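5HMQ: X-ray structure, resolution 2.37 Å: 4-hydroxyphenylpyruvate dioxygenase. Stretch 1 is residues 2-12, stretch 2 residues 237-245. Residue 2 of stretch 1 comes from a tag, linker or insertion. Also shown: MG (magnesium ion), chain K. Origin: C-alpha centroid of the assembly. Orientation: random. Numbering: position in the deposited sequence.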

ATOM      1  N   LYS C   2      -2.693 -31.197 -13.436  1.00 57.38           N
ATOM      2  CA  LYS C   2      -1.861 -30.249 -12.716  1.00 53.24           C
ATOM      3  C   LYS C   2      -1.846 -30.595 -11.231  1.00 51.50           C
ATOM      4  O   LYS C   2      -2.749 -31.257 -10.711  1.00 51.35           O
ATOM      5  CB  LYS C   2      -2.373 -28.818 -12.907  1.00 50.73           C
ATOM      6  CG  LYS C   2      -3.586 -28.480 -12.050  1.00 49.45           C
ATOM      7  CD  LYS C   2      -4.529 -27.510 -12.735  1.00 48.34           C
ATOM      8  CE  LYS C   2      -5.788 -27.299 -11.901  1.00 51.99           C
ATOM      9  NZ  LYS C   2      -6.853 -26.568 -12.650  1.00 53.43           N
HETATM   10  N   MSE C   3      -0.800 -30.147 -10.548  1.00 52.18           N
HETATM   11  CA  MSE C   3      -0.724 -30.324  -9.105  1.00 52.31           C
HETATM   12  C   MSE C   3      -1.792 -29.505  -8.393  1.00 51.53           C
HETATM   13  O   MSE C   3      -2.311 -28.530  -8.936  1.00 52.89           O
HETATM   14  CB  MSE C   3       0.654 -29.933  -8.584  1.00 51.86           C
HETATM   15  CG  MSE C   3       1.669 -31.049  -8.611  1.00 57.38           C
HETATM   16 SE   MSE C   3       3.449 -30.322  -8.372  1.00 61.89          SE
HETATM   17  CE  MSE C   3       4.139 -31.601  -7.111  1.00 60.76           C
ATOM     18  N   GLN C   4      -2.116 -29.918  -7.171  1.00 47.15           N
ATOM     19  CA  GLN C   4      -3.042 -29.174  -6.326  1.00 48.40           C
ATOM     20  C   GLN C   4      -2.363 -27.892  -5.858  1.00 49.52           C
ATOM     21  O   GLN C   4      -1.450 -27.934  -5.028  1.00 49.83           O
ATOM     22  CB  GLN C   4      -3.465 -30.034  -5.140  1.00 46.60           C
ATOM     23  CG  GLN C   4      -4.842 -29.725  -4.598  1.00 51.03           C
ATOM     24  CD  GLN C   4      -5.194 -30.582  -3.398  1.00 52.16           C
ATOM     25  OE1 GLN C   4      -4.313 -31.070  -2.690  1.00 52.46           O
ATOM     26  NE2 GLN C   4      -6.489 -30.773  -3.166  1.00 51.32           N
ATOM     27  N   ARG C   5      -2.792 -26.752  -6.393  1.00 47.39           N
ATOM     28  CA  ARG C   5      -2.186 -25.470  -6.068  1.00 46.72           C
ATOM     29  C   ARG C   5      -2.893 -24.870  -4.862  1.00 46.00           C
ATOM     30  O   ARG C   5      -4.111 -24.671  -4.886  1.00 44.04           O
ATOM     31  CB  ARG C   5      -2.254 -24.526  -7.269  1.00 45.59           C
ATOM     32  CG  ARG C   5      -1.536 -25.071  -8.490  1.00 44.02           C
ATOM     33  CD  ARG C   5      -1.565 -24.092  -9.641  1.00 44.02           C
ATOM     34  NE  ARG C   5      -1.058 -24.694 -10.871  1.00 47.13           N
ATOM     35  CZ  ARG C   5      -1.814 -24.965 -11.929  1.00 46.47           C
ATOM     36  NH1 ARG C   5      -3.108 -24.674 -11.910  1.00 45.21           N
ATOM     37  NH2 ARG C   5      -1.279 -25.515 -13.010  1.00 45.91           N
ATOM     38  N   SER C   6      -2.135 -24.575  -3.813  1.00 41.83           N
ATOM     39  CA  SER C   6      -2.702 -24.021  -2.594  1.00 42.31           C
ATOM     40  C   SER C   6      -1.903 -22.786  -2.184  1.00 41.51           C
ATOM     41  O   SER C   6      -0.847 -22.477  -2.749  1.00 42.62           O
ATOM     42  CB  SER C   6      -2.716 -25.065  -1.457  1.00 45.23           C
ATOM     43  OG  SER C   6      -1.443 -25.654  -1.281  1.00 53.61           O
ATOM     44  N   ILE C   7      -2.428 -22.061  -1.204  1.00 40.93           N
ATOM     45  CA  ILE C   7      -1.747 -20.906  -0.633  1.00 42.26           C
ATOM     46  C   ILE C   7      -2.150 -20.788   0.830  1.00 41.25           C
ATOM     47  O   ILE C   7      -3.313 -21.001   1.185  1.00 42.44           O
ATOM     48  CB  ILE C   7      -2.066 -19.617  -1.426  1.00 42.53           C
ATOM     49  CG1 ILE C   7      -1.411 -18.394  -0.765  1.00 39.88           C
ATOM     50  CG2 ILE C   7      -3.564 -19.428  -1.574  1.00 41.10           C
ATOM     51  CD1 ILE C   7      -1.539 -17.123  -1.590  1.00 41.53           C
ATOM     52  N   ALA C   8      -1.179 -20.473   1.685  1.00 40.96           N
ATOM     53  CA  ALA C   8      -1.471 -20.295   3.103  1.00 41.21           C
ATOM     54  C   ALA C   8      -2.216 -18.984   3.334  1.00 42.20           C
ATOM     55  O   ALA C   8      -1.930 -17.966   2.698  1.00 41.30           O
ATOM     56  CB  ALA C   8      -0.184 -20.323   3.928  1.00 38.36           C
ATOM     57  N   THR C   9      -3.187 -19.017   4.250  1.00 41.91           N
ATOM     58  CA  THR C   9      -3.977 -17.820   4.532  1.00 42.41           C
ATOM     59  C   THR C   9      -3.124 -16.700   5.110  1.00 41.47           C
ATOM     60  O   THR C   9      -3.479 -15.522   4.983  1.00 41.22           O
ATOM     61  CB  THR C   9      -5.126 -18.150   5.484  1.00 37.88           C
ATOM     62  OG1 THR C   9      -4.614 -18.823   6.640  1.00 39.58           O
ATOM     63  CG2 THR C   9      -6.163 -19.015   4.801  1.00 37.37           C
ATOM     64  N   VAL C  10      -2.006 -17.038   5.755  1.00 41.66           N
ATOM     65  CA  VAL C  10      -1.115 -16.015   6.290  1.00 43.58           C
ATOM     66  C   VAL C  10      -0.496 -15.169   5.182  1.00 44.27           C
ATOM     67  O   VAL C  10       0.041 -14.091   5.454  1.00 46.57           O
ATOM     68  CB  VAL C  10      -0.031 -16.672   7.175  1.00 44.91           C
ATOM     69  CG1 VAL C  10       1.035 -17.341   6.322  1.00 42.44           C
ATOM     70  CG2 VAL C  10       0.577 -15.653   8.135  1.00 44.36           C
ATOM     71  N   SER C  11      -0.568 -15.625   3.928  1.00 45.37           N
ATOM     72  CA  SER C  11      -0.038 -14.870   2.798  1.00 43.74           C
ATOM     73  C   SER C  11      -0.929 -13.707   2.384  1.00 44.64           C
ATOM     74  O   SER C  11      -0.512 -12.899   1.547  1.00 44.82           O
ATOM     75  CB  SER C  11       0.176 -15.798   1.596  1.00 43.05           C
ATOM     76  OG  SER C  11       0.973 -16.916   1.947  1.00 45.62           O
ATOM     77  N   LEU C  12      -2.130 -13.602   2.940  1.00 45.23           N
ATOM     78  CA  LEU C  12      -3.086 -12.569   2.578  1.00 45.01           C
ATOM     79  C   LEU C  12      -3.511 -11.806   3.825  1.00 46.02           C
ATOM     80  O   LEU C  12      -3.228 -12.207   4.956  1.00 48.10           O
ATOM     81  CB  LEU C  12      -4.318 -13.168   1.888  1.00 45.94           C
ATOM     82  CG  LEU C  12      -4.090 -14.118   0.713  1.00 46.24           C
ATOM     83  CD1 LEU C  12      -5.413 -14.712   0.246  1.00 44.00           C
ATOM     84  CD2 LEU C  12      -3.383 -13.411  -0.427  1.00 45.94           C
ATOM     85  N   PRO C 237       0.597 -31.436  -3.257  1.00 44.66           N
ATOM     86  CA  PRO C 237       0.267 -30.008  -3.335  1.00 45.71           C
ATOM     87  C   PRO C 237       1.504 -29.143  -3.539  1.00 45.85           C
ATOM     88  O   PRO C 237       2.582 -29.422  -3.008  1.00 45.63           O
ATOM     89  CB  PRO C 237      -0.400 -29.722  -1.984  1.00 45.79           C
ATOM     90  CG  PRO C 237      -0.837 -31.059  -1.474  1.00 47.60           C
ATOM     91  CD  PRO C 237       0.196 -32.024  -1.969  1.00 47.35           C
ATOM     92  N   LEU C 238       1.328 -28.083  -4.331  1.00 44.38           N
ATOM     93  CA  LEU C 238       2.331 -27.038  -4.530  1.00 44.26           C
ATOM     94  C   LEU C 238       1.761 -25.729  -4.002  1.00 43.22           C
ATOM     95  O   LEU C 238       0.780 -25.218  -4.549  1.00 42.31           O
ATOM     96  CB  LEU C 238       2.709 -26.898  -6.004  1.00 44.88           C
ATOM     97  CG  LEU C 238       3.735 -25.810  -6.315  1.00 43.95           C
ATOM     98  CD1 LEU C 238       5.120 -26.180  -5.805  1.00 42.83           C
ATOM     99  CD2 LEU C 238       3.746 -25.490  -7.801  1.00 45.91           C
ATOM    100  N   SER C 239       2.382 -25.177  -2.960  1.00 41.12           N
ATOM    101  CA  SER C 239       1.751 -24.116  -2.188  1.00 43.29           C
ATOM    102  C   SER C 239       2.663 -22.898  -2.080  1.00 44.33           C
ATOM    103  O   SER C 239       3.813 -22.895  -2.534  1.00 43.51           O
ATOM    104  CB  SER C 239       1.364 -24.604  -0.790  1.00 41.33           C
ATOM    105  OG  SER C 239       0.507 -23.672  -0.152  1.00 43.27           O
ATOM    106  N   LEU C 240       2.114 -21.855  -1.460  1.00 40.65           N
ATOM    107  CA  LEU C 240       2.771 -20.568  -1.270  1.00 40.49           C
ATOM    108  C   LEU C 240       2.628 -20.166   0.189  1.00 43.95           C
ATOM    109  O   LEU C 240       1.530 -20.249   0.747  1.00 45.78           O
ATOM    110  CB  LEU C 240       2.152 -19.491  -2.163  1.00 40.79           C
ATOM    111  CG  LEU C 240       2.230 -19.712  -3.671  1.00 40.06           C
ATOM    112  CD1 LEU C 240       1.266 -18.783  -4.370  1.00 38.99           C
ATOM    113  CD2 LEU C 240       3.641 -19.489  -4.160  1.00 42.85           C
ATOM    114  N   GLU C 241       3.719 -19.712   0.801  1.00 45.21           N
ATOM    115  CA  GLU C 241       3.681 -19.252   2.191  1.00 44.62           C
ATOM    116  C   GLU C 241       4.456 -17.941   2.281  1.00 46.37           C
ATOM    117  O   GLU C 241       5.692 -17.937   2.277  1.00 41.94           O
ATOM    118  CB  GLU C 241       4.236 -20.293   3.159  1.00 43.32           C
ATOM    119  CG  GLU C 241       4.015 -19.911   4.621  1.00 42.62           C
ATOM    120  CD  GLU C 241       4.774 -20.791   5.590  1.00 45.84           C
ATOM    121  OE1 GLU C 241       5.884 -21.248   5.242  1.00 44.99           O
ATOM    122  OE2 GLU C 241       4.264 -21.020   6.707  1.00 46.86           O
ATOM    123  N   ILE C 242       3.718 -16.836   2.368  1.00 47.23           N
ATOM    124  CA  ILE C 242       4.263 -15.515   2.639  1.00 46.03           C
ATOM    125  C   ILE C 242       3.686 -15.049   3.965  1.00 46.06           C
ATOM    126  O   ILE C 242       2.573 -15.434   4.337  1.00 47.25           O
ATOM    127  CB  ILE C 242       3.888 -14.532   1.505  1.00 46.56           C
ATOM    128  CG1 ILE C 242       4.384 -15.052   0.162  1.00 44.07           C
ATOM    129  CG2 ILE C 242       4.412 -13.123   1.776  1.00 49.00           C
ATOM    130  CD1 ILE C 242       5.820 -15.460   0.166  1.00 48.14           C
ATOM    131  N   PHE C 243       4.442 -14.229   4.689  1.00 47.02           N
ATOM    132  CA  PHE C 243       3.988 -13.725   5.980  1.00 48.63           C
ATOM    133  C   PHE C 243       3.698 -12.239   5.813  1.00 50.65           C
ATOM    134  O   PHE C 243       4.605 -11.405   5.890  1.00 51.50           O
ATOM    135  CB  PHE C 243       5.022 -13.992   7.070  1.00 45.88           C
ATOM    136  CG  PHE C 243       5.280 -15.452   7.310  1.00 53.16           C
ATOM    137  CD1 PHE C 243       4.329 -16.244   7.939  1.00 53.77           C
ATOM    138  CD2 PHE C 243       6.473 -16.035   6.911  1.00 54.76           C
ATOM    139  CE1 PHE C 243       4.560 -17.592   8.158  1.00 51.37           C
ATOM    140  CE2 PHE C 243       6.713 -17.383   7.130  1.00 54.80           C
ATOM    141  CZ  PHE C 243       5.754 -18.163   7.754  1.00 52.08           C
ATOM    142  N   ASN C 244       2.434 -11.912   5.575  1.00 56.27           N
ATOM    143  CA  ASN C 244       1.961 -10.539   5.566  1.00 61.29           C
ATOM    144  C   ASN C 244       1.249 -10.214   6.879  1.00 65.24           C
ATOM    145  O   ASN C 244       1.146 -11.043   7.786  1.00 65.13           O
ATOM    146  CB  ASN C 244       1.070 -10.302   4.346  1.00 64.30           C
ATOM    147  CG  ASN C 244       1.869  -9.863   3.130  1.00 68.88           C
ATOM    148  OD1 ASN C 244       3.085  -9.682   3.210  1.00 69.61           O
ATOM    149  ND2 ASN C 244       1.196  -9.715   1.994  1.00 69.59           N
ATOM    150  N   ASP C 245       0.747  -8.984   6.972  1.00 68.23           N
ATOM    151  CA  ASP C 245      -0.016  -8.549   8.132  1.00 67.04           C
ATOM    152  C   ASP C 245       0.783  -8.429   9.417  1.00 65.36           C
ATOM    153  O   ASP C 245       1.934  -8.862   9.484  1.00 66.84           O
TER
HETATM  154 MG    MG K 701       7.073 -22.830   5.886  1.00 43.93          MG
HETATM  155  O   HOH W   1       5.607 -23.274   7.215  1.00 41.67           O
HETATM  156  O   HOH W   2       7.869 -21.705   7.306  1.00 45.79           O

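The apolar part of the contact between residues 2-12 and 237-245 is a series of small side-chain touches strung along two backbones rather than one deep core. Near the middle, Ile7 and Leu240 both leave their chains sideways to the partner and meet at CG1 of Ile7 and CB of Leu240, 4.0 Å apart; Ile7 is fully extended (chi1 and chi2 both t), and both residues are buried. Toward the N-terminal end of each stretch, Met3, present as selenomethionine, points toward its partner and sets its SE 4.2 Å from CB of Leu238, a buried leucine; its apolar side chain suits this buried place. At the other end Val10 points toward the second stretch, and its CG2 lies 3.8 Å from CD1 of Phe243, at the edge of the ring and near its plane. Ala8 also points across; its CB lies 3.6 Å from Leu240 O and 4.3 Å from CG of Glu241, and the spacing opens to 5.3 Å between Ala8 CA and Glu241 CA.

Around these touches runs a short series of main-chain bonds, with a single bridge at Arg5 and Leu238. The strands 6-8 and 238-240 run in roughly the same direction, 31° from parallel, and approach to 4.4 Å. Arg5 sits between two bonds to the same residue: Leu238 N donates to Gln4 O (2.9 Å), and Ser6 N donates to Leu238 O (3.1 Å). The CA of Arg5 adds a CA-H...O contact to Leu238 O at 3.3 Å, while its CA-to-CB bond points away, and NE and NH2 are hydrogen-bonded elsewhere in the structure. The next bond is weak, Leu240 N to Ser6 O at 3.3 Å with an angle of 120°; the same oxygen also receives a CA-H...O contact from Ser239 CA at 3.1 Å. Ala8 N to Leu240 O, 2.9 Å and nearly linear, closes the series.

Beyond it the first stretch turns into a 3-10 segment, with Ser11 N bonded to Ala8 O at 3.0 Å, and the pairing changes character. The turn brings Ser11 OG to Ile242 N, which donates to it at 2.8 Å and 175°: a short side-chain hydroxyl takes the place of a main-chain acceptor. Val10 O accepts from Asn244 N at 3.2 Å, although it also lies 3.1 Å from Ile242 O, an approach of two acceptors that brings no bond.

The remaining polar groups lie alongside or beyond this framework. Ser6 and Ser239, both buried and pointing sideways, bring their OG atoms 3.0 Å apart on one side of the paired backbones. At the N-terminal end, where Gln4 and Pro237 are partly exposed, Pro237 CA makes a CA-H...O contact to Gln4 O at 3.2 Å. Glu241 points away from the first stretch; its extended side chain places OE1 2.1 Å from the magnesium ion MG, while OE2 accepts a hydrogen bond from metal-bound water 1 at 2.7 Å.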